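Side-chain contacts in L-ribulose 3-epimerase (Mesorhizobium loti, PDB 3VYL), which binds manganese and catalyses the epimerisation of ketoses at C3, interconverting L-ribulose and L-xylulose efficiently and accepting D-psicose and D-tagatose less well: residues R83-E86 against I87-T91; A117-R120 against D121-N124; G280-T283 against A284-A288. One frame throughout, in Å; residues are numbered along the deposited sequence.

Contact 1 (R83-E86 against I87-T91); sequences RGVE and ILNQT
The side chain of I87 lies under the guanidinium of R83, one turn earlier on helix 78-98, with I87 CG1 over the centre of one face at 3.9 Å from R83 CZ. The two chains cross at about a right angle. R83 leaves its backbone with CG opposite N (chi1 -169°) and then bends at chi2, which swings the flat group forward over the isoleucine, while CG of E86 meets that group at its edge. I87 also touches P68 and I65 of strand 60-66; its helix is the crossover of the beta-alpha-beta unit that strands 60-66 and 102-104 complete in the TIM barrel. With an alanine in its place, the R83 guanidinium would probably lose the surface it rests on and be free to turn, and a gap would open toward the barrel strand. With the same spacing, V85 and N89 run side by side, V85 CG1 touching N89 ND2 at 3.4 Å. Beneath them, N89 N donates to V85 O at 2.8 Å. No side-chain hydrogen bond or salt bridge joins the two segments; van der Waals contacts pair polar groups with aliphatic carbons, and a charged group covers a hydrophobic residue of the helix.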
loop_
_atom_site.group_PDB
_atom_site.type_symbol
_atom_site.label_atom_id
_atom_site.label_comp_id
_atom_site.label_asym_id
_atom_site.label_seq_id
_atom_site.Cartn_x
_atom_site.Cartn_y
_atom_site.Cartn_z
ATOM N N ARG A 83 4.153 5.567 -45.010
ATOM C CA ARG A 83 5.363 6.055 -44.353
ATOM C C ARG A 83 5.591 5.289 -43.034
ATOM O O ARG A 83 6.713 4.893 -42.725
ATOM C CB ARG A 83 5.315 7.578 -44.163
ATOM C CG ARG A 83 6.625 8.233 -43.732
ATOM C CD ARG A 83 7.823 7.626 -44.445
ATOM N NE ARG A 83 9.099 8.051 -43.866
ATOM C CZ ARG A 83 10.220 7.334 -43.920
ATOM N NH1 ARG A 83 10.221 6.143 -44.509
ATOM N NH2 ARG A 83 11.339 7.801 -43.373
ATOM N N GLY A 84 4.518 5.034 -42.294
ATOM C CA GLY A 84 4.585 4.191 -41.103
ATOM C C GLY A 84 5.187 2.823 -41.375
ATOM O O GLY A 84 6.240 2.471 -40.828
ATOM N N VAL A 85 4.524 2.053 -42.234
ATOM C CA VAL A 85 5.014 0.724 -42.604
ATOM C C VAL A 85 6.500 0.763 -42.976
ATOM O O VAL A 85 7.266 -0.104 -42.553
ATOM C CB VAL A 85 4.171 0.087 -43.730
ATOM C CG1 VAL A 85 4.740 -1.254 -44.147
ATOM C CG2 VAL A 85 2.727 -0.081 -43.288
ATOM N N GLU A 86 6.918 1.772 -43.737
ATOM C CA GLU A 86 8.328 1.855 -44.134
ATOM C C GLU A 86 9.267 2.144 -42.959
ATOM O O GLU A 86 10.408 1.664 -42.949
ATOM C CB GLU A 86 8.540 2.847 -45.295
ATOM C CG GLU A 86 9.965 2.890 -45.878
ATOM C CD GLU A 86 10.478 1.545 -46.414
ATOM O OE1 GLU A 86 9.663 0.656 -46.775
ATOM O OE2 GLU A 86 11.720 1.383 -46.491
ATOM N N ILE A 87 8.796 2.916 -41.978
ATOM C CA ILE A 87 9.576 3.137 -40.753
ATOM C C ILE A 87 9.666 1.829 -39.957
ATOM O O ILE A 87 10.735 1.478 -39.442
ATOM C CB ILE A 87 9.009 4.277 -39.877
ATOM C CG1 ILE A 87 9.289 5.636 -40.532
ATOM C CG2 ILE A 87 9.630 4.243 -38.479
ATOM C CD1 ILE A 87 8.330 6.732 -40.125
ATOM N N LEU A 88 8.543 1.114 -39.882
ATOM C CA LEU A 88 8.485 -0.190 -39.225
ATOM C C LEU A 88 9.467 -1.198 -39.832
ATOM O O LEU A 88 10.274 -1.803 -39.105
ATOM C CB LEU A 88 7.053 -0.732 -39.261
ATOM C CG LEU A 88 6.142 -0.625 -38.031
ATOM C CD1 LEU A 88 6.512 0.512 -37.092
ATOM C CD2 LEU A 88 4.695 -0.507 -38.477
ATOM N N ASN A 89 9.405 -1.350 -41.160
ATOM C CA ASN A 89 10.267 -2.281 -41.898
ATOM C C ASN A 89 11.752 -1.987 -41.695
ATOM O O ASN A 89 12.570 -2.908 -41.571
ATOM C CB ASN A 89 9.933 -2.273 -43.390
ATOM C CG ASN A 89 8.639 -3.000 -43.712
ATOM O OD1 ASN A 89 8.309 -4.025 -43.111
ATOM N ND2 ASN A 89 7.903 -2.479 -44.685
ATOM N N GLN A 90 12.090 -0.702 -41.644
ATOM C CA GLN A 90 13.470 -0.288 -41.451
ATOM C C GLN A 90 13.942 -0.620 -40.037
ATOM O O GLN A 90 15.033 -1.150 -39.848
ATOM C CB GLN A 90 13.612 1.202 -41.752
ATOM C CG GLN A 90 14.993 1.611 -42.244
ATOM C CD GLN A 90 15.039 3.053 -42.730
ATOM O OE1 GLN A 90 14.009 3.636 -43.089
ATOM N NE2 GLN A 90 16.236 3.635 -42.743
ATOM N N THR A 91 13.095 -0.330 -39.053
ATOM C CA THR A 91 13.385 -0.610 -37.643
ATOM C C THR A 91 13.630 -2.100 -37.383
ATOM O O THR A 91 14.481 -2.469 -36.567
ATOM C CB THR A 91 12.246 -0.100 -36.729
ATOM O OG1 THR A 91 11.922 1.252 -37.079
ATOM C CG2 THR A 91 12.654 -0.154 -35.250
#

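Contact 2 (A117-R120 against D121-N124); sequences APTR and DQWN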
loop_
_atom_site.group_PDB
_atom_site.type_symbol
_atom_site.label_atom_id
_atom_site.label_comp_id
_atom_site.label_asym_id
_atom_site.label_seq_id
_atom_site.Cartn_x
_atom_site.Cartn_y
_atom_site.Cartn_z
ATOM N N ALA A 117 -10.614 12.003 -31.292
ATOM C CA ALA A 117 -10.964 10.771 -30.547
ATOM C C ALA A 117 -10.738 9.535 -31.431
ATOM O O ALA A 117 -10.767 9.640 -32.659
ATOM C CB ALA A 117 -12.403 10.820 -30.060
ATOM N N PRO A 118 -10.509 8.361 -30.820
ATOM C CA PRO A 118 -10.257 7.192 -31.660
ATOM C C PRO A 118 -11.522 6.689 -32.356
ATOM O O PRO A 118 -12.628 6.941 -31.877
ATOM C CB PRO A 118 -9.755 6.155 -30.664
ATOM C CG PRO A 118 -10.455 6.503 -29.400
ATOM C CD PRO A 118 -10.575 8.004 -29.391
ATOM N N THR A 119 -11.336 5.994 -33.479
ATOM C CA THR A 119 -12.428 5.403 -34.271
ATOM C C THR A 119 -12.159 3.905 -34.499
ATOM O O THR A 119 -11.027 3.434 -34.324
ATOM C CB THR A 119 -12.583 6.104 -35.649
ATOM O OG1 THR A 119 -11.414 5.878 -36.458
ATOM C CG2 THR A 119 -12.810 7.611 -35.501
ATOM N N ARG A 120 -13.184 3.161 -34.908
ATOM C CA ARG A 120 -13.018 1.733 -35.187
ATOM C C ARG A 120 -12.200 1.481 -36.453
ATOM O O ARG A 120 -11.405 0.537 -36.518
ATOM C CB ARG A 120 -14.372 1.027 -35.268
ATOM C CG ARG A 120 -14.259 -0.460 -35.578
ATOM C CD ARG A 120 -15.442 -1.234 -35.025
ATOM N NE ARG A 120 -15.219 -1.685 -33.651
ATOM C CZ ARG A 120 -16.182 -1.796 -32.745
ATOM N NH1 ARG A 120 -15.901 -2.216 -31.515
ATOM N NH2 ARG A 120 -17.431 -1.464 -33.062
ATOM N N ASP A 121 -12.396 2.328 -37.459
ATOM C CA ASP A 121 -11.628 2.218 -38.695
ATOM C C ASP A 121 -10.147 2.427 -38.432
ATOM O O ASP A 121 -9.309 1.745 -39.032
ATOM C CB ASP A 121 -12.132 3.201 -39.750
ATOM C CG ASP A 121 -13.566 2.934 -40.158
ATOM O OD1 ASP A 121 -14.060 1.794 -39.945
ATOM O OD2 ASP A 121 -14.191 3.880 -40.701
ATOM N N GLN A 122 -9.828 3.361 -37.534
ATOM C CA GLN A 122 -8.442 3.571 -37.100
ATOM C C GLN A 122 -7.905 2.274 -36.499
ATOM O O GLN A 122 -6.824 1.809 -36.871
ATOM C CB GLN A 122 -8.366 4.710 -36.078
ATOM C CG GLN A 122 -6.965 5.063 -35.588
ATOM C CD GLN A 122 -6.985 5.792 -34.259
ATOM O OE1 GLN A 122 -8.050 6.078 -33.713
ATOM N NE2 GLN A 122 -5.806 6.079 -33.722
ATOM N N TRP A 123 -8.689 1.696 -35.587
ATOM C CA TRP A 123 -8.392 0.402 -34.969
ATOM C C TRP A 123 -8.097 -0.665 -35.997
ATOM O O TRP A 123 -7.006 -1.245 -36.002
ATOM C CB TRP A 123 -9.561 -0.020 -34.075
ATOM C CG TRP A 123 -9.309 -1.244 -33.229
ATOM C CD1 TRP A 123 -9.357 -2.577 -33.626
ATOM C CD2 TRP A 123 -8.979 -1.287 -31.798
ATOM N NE1 TRP A 123 -9.082 -3.411 -32.577
ATOM C CE2 TRP A 123 -8.843 -2.703 -31.452
ATOM C CE3 TRP A 123 -8.783 -0.328 -30.808
ATOM C CZ2 TRP A 123 -8.537 -3.118 -30.161
ATOM C CZ3 TRP A 123 -8.469 -0.758 -29.514
ATOM C CH2 TRP A 123 -8.345 -2.120 -29.202
ATOM N N ASN A 124 -9.064 -0.914 -36.889
ATOM C CA ASN A 124 -8.939 -1.965 -37.908
ATOM C C ASN A 124 -7.737 -1.768 -38.857
ATOM O O ASN A 124 -7.024 -2.731 -39.161
ATOM C CB ASN A 124 -10.257 -2.151 -38.687
ATOM C CG ASN A 124 -11.448 -2.512 -37.786
ATOM O OD1 ASN A 124 -11.312 -3.211 -36.767
ATOM N ND2 ASN A 124 -12.628 -2.033 -38.168
#
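This is a helix N-terminal capping contact, made where the loop after barrel strand 102-104 turns into helix 120-139, with T119 at the N-cap and Q122 three residues on. Two hydrogen bonds join the pair in opposite directions. Q122 N donates to T119 OG1 at 3.2 Å, and T119 N donates to Q122 OE1 at 3.3 Å, the latter lying in the plane of the amide carbonyl. Chi1 of T119 is 65°, which sets OG1 between its own N and carbonyl carbon and turns it toward the first turn of the helix; its methyl then lies opposite the carbonyl carbon. Q122 does the reverse, its chain running extended back along the loop until OE1 also meets P118 CB at 3.5 Å. The two side chains cross at about a right angle. The other end of the glutamine amide is used as well, since NE2 is hydrogen-bonded to N155 OD1, and the two bonds together would hold the amide in this orientation.

The helix proper starts with W123 N to T119 O at 3.2 Å and N124 N to R120 O at 2.8 Å. Of the R120 side chain it is the methylene CG that meets N124, 3.4 Å from N124 ND2. The W123 indole leads away into the protein, where NE1 bonds to D169 and the ring meets F166 edge-to-face. R120 packs on P297 of a second subunit and P118 on W259 of a third, which puts this helix start beside subunit interfaces. Reciprocal bonding of an N-cap threonine and a glutamine at the third helical position is the capping box, used here to begin one of the helices that surround the TIM barrel.

Contact 3 (G280-T283 against A284-A288); sequences GLET and ARRKA
E282 and R286 lie side by side, pointing the same way, one turn apart on helix 266-292, the long helix near the chain's C-terminus, and form an i to i+4 salt bridge. E282 OE1 and R286 NH1 are 2.6 Å apart. The groups do not meet as coplanar forks: the carboxylate and guanidinium planes are turned 44° against each other, and OE1 sits over one face of the guanidinium, 3.3 Å from R286 CZ. One oxygen therefore makes the ionic contact, where a flat fork would have used two. E282 sends CG away from its backbone N (chi1 -153°) and bends at chi2, bringing its carboxylate round toward the following turn. R286 bends at chi2 in turn, and its CD comes 3.6 Å from E282 OE1, so the aliphatic part of the arginine also lies against the acid. Beneath the pair, the backbone bond from R286 N to E282 O measures 2.8 Å.

The remaining side chains face other ways. A284 turns its methyl to helix 222-231, where it touches F226, D227 and T230, and L281 joins it on F226. T283 OG1 bonds back to L279 O, while K287 bends at chi2, chi3 and chi4 and places NZ in a salt bridge with D227. A second acid, D190 of another subunit, makes a long, weak ion pair with that ammonium. E282 and T283 pack on H272 of the fourth subunit and R286 on F214 of that fourth subunit, so the salt bridge sits beside a subunit interface. At R285, the backbone oxygen of L281 lies at the edge of the guanidinium, near its plane, with R285 NE 4.0 Å from L281 O.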
loop_
_atom_site.group_PDB
_atom_site.type_symbol
_atom_site.label_atom_id
_atom_site.label_comp_id
_atom_site.label_asym_id
_atom_site.label_seq_id
_atom_site.Cartn_x
_atom_site.Cartn_y
_atom_site.Cartn_z
ATOM N N GLY A 280 13.989 -6.310 -5.612
ATOM C CA GLY A 280 12.554 -6.447 -5.804
ATOM C C GLY A 280 12.127 -7.802 -6.323
ATOM O O GLY A 280 11.192 -8.402 -5.798
ATOM N N LEU A 281 12.813 -8.297 -7.349
ATOM C CA LEU A 281 12.488 -9.618 -7.909
ATOM C C LEU A 281 12.894 -10.776 -6.994
ATOM O O LEU A 281 12.154 -11.743 -6.877
ATOM C CB LEU A 281 13.082 -9.791 -9.301
ATOM C CG LEU A 281 12.432 -8.935 -10.392
ATOM C CD1 LEU A 281 13.345 -8.887 -11.607
ATOM C CD2 LEU A 281 11.044 -9.450 -10.764
ATOM N N GLU A 282 14.053 -10.674 -6.346
ATOM C CA GLU A 282 14.475 -11.707 -5.419
ATOM C C GLU A 282 13.454 -11.851 -4.272
ATOM O O GLU A 282 13.041 -12.969 -3.934
ATOM C CB GLU A 282 15.863 -11.407 -4.853
ATOM C CG GLU A 282 16.631 -12.655 -4.438
ATOM C CD GLU A 282 17.526 -12.435 -3.228
ATOM O OE1 GLU A 282 17.526 -13.302 -2.329
ATOM O OE2 GLU A 282 18.235 -11.407 -3.163
ATOM N N THR A 283 13.064 -10.712 -3.693
ATOM C CA THR A 283 12.053 -10.655 -2.647
ATOM C C THR A 283 10.710 -11.266 -3.083
ATOM O O THR A 283 10.119 -12.077 -2.345
ATOM C CB THR A 283 11.844 -9.215 -2.167
ATOM O OG1 THR A 283 13.117 -8.600 -1.972
ATOM C CG2 THR A 283 11.100 -9.192 -0.844
ATOM N N ALA A 284 10.246 -10.908 -4.280
ATOM C CA ALA A 284 9.020 -11.490 -4.805
ATOM C C ALA A 284 9.162 -12.998 -5.048
ATOM O O ALA A 284 8.165 -13.726 -5.041
ATOM C CB ALA A 284 8.583 -10.775 -6.073
ATOM N N ARG A 285 10.395 -13.461 -5.260
ATOM C CA ARG A 285 10.673 -14.873 -5.537
ATOM C C ARG A 285 10.604 -15.631 -4.220
ATOM O O ARG A 285 9.869 -16.606 -4.098
ATOM C CB ARG A 285 12.050 -15.039 -6.191
ATOM C CG ARG A 285 12.247 -16.303 -7.022
ATOM C CD ARG A 285 11.558 -16.198 -8.386
ATOM N NE ARG A 285 12.040 -15.065 -9.183
ATOM C CZ ARG A 285 12.746 -15.166 -10.310
ATOM N NH1 ARG A 285 13.058 -16.358 -10.813
ATOM N NH2 ARG A 285 13.133 -14.064 -10.949
ATOM N N ARG A 286 11.381 -15.160 -3.246
ATOM C CA ARG A 286 11.291 -15.568 -1.856
ATOM C C ARG A 286 9.842 -15.713 -1.356
ATOM O O ARG A 286 9.489 -16.738 -0.781
ATOM C CB ARG A 286 12.002 -14.532 -0.995
ATOM C CG ARG A 286 13.300 -14.970 -0.357
ATOM C CD ARG A 286 14.483 -14.903 -1.294
ATOM N NE ARG A 286 15.440 -15.937 -0.903
ATOM C CZ ARG A 286 16.603 -15.709 -0.308
ATOM N NH1 ARG A 286 16.993 -14.474 -0.051
ATOM N NH2 ARG A 286 17.383 -16.720 0.018
ATOM N N LYS A 287 9.001 -14.703 -1.586
ATOM C CA LYS A 287 7.674 -14.692 -0.961
ATOM C C LYS A 287 6.653 -15.615 -1.619
ATOM O O LYS A 287 5.886 -16.272 -0.919
ATOM C CB LYS A 287 7.131 -13.271 -0.791
ATOM C CG LYS A 287 5.975 -12.881 -1.693
ATOM C CD LYS A 287 5.040 -11.877 -1.029
ATOM C CE LYS A 287 5.696 -10.514 -0.828
ATOM N NZ LYS A 287 4.797 -9.350 -1.117
ATOM N N ALA A 288 6.658 -15.688 -2.947
ATOM C CA ALA A 288 5.728 -16.559 -3.673
ATOM C C ALA A 288 5.966 -18.036 -3.355
ATOM O O ALA A 288 5.063 -18.867 -3.503
ATOM C CB ALA A 288 5.818 -16.308 -5.169
#

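Contacts 1 and 2 belong to successive helices around the TIM barrel, 78-98 and 120-139; their centres are 20 Å apart and their nearest atoms about 11 Å. Helix 120-139 is met farther along by contact 1 itself: L88 packs on L130 and V133, and N89 on T136. Contact 3, on helix 266-292, is far from both, with centres about 40 Å from contact 1 and 41 Å from contact 2, and it lies on the opposite side of the chain's centre from contact 1. L88 of contact 1 has its side chain about 11 Å from that of the manganese ligand E147, too far to touch it. Contacts 2 and 3 lie away from the metal and beside neighbouring subunits.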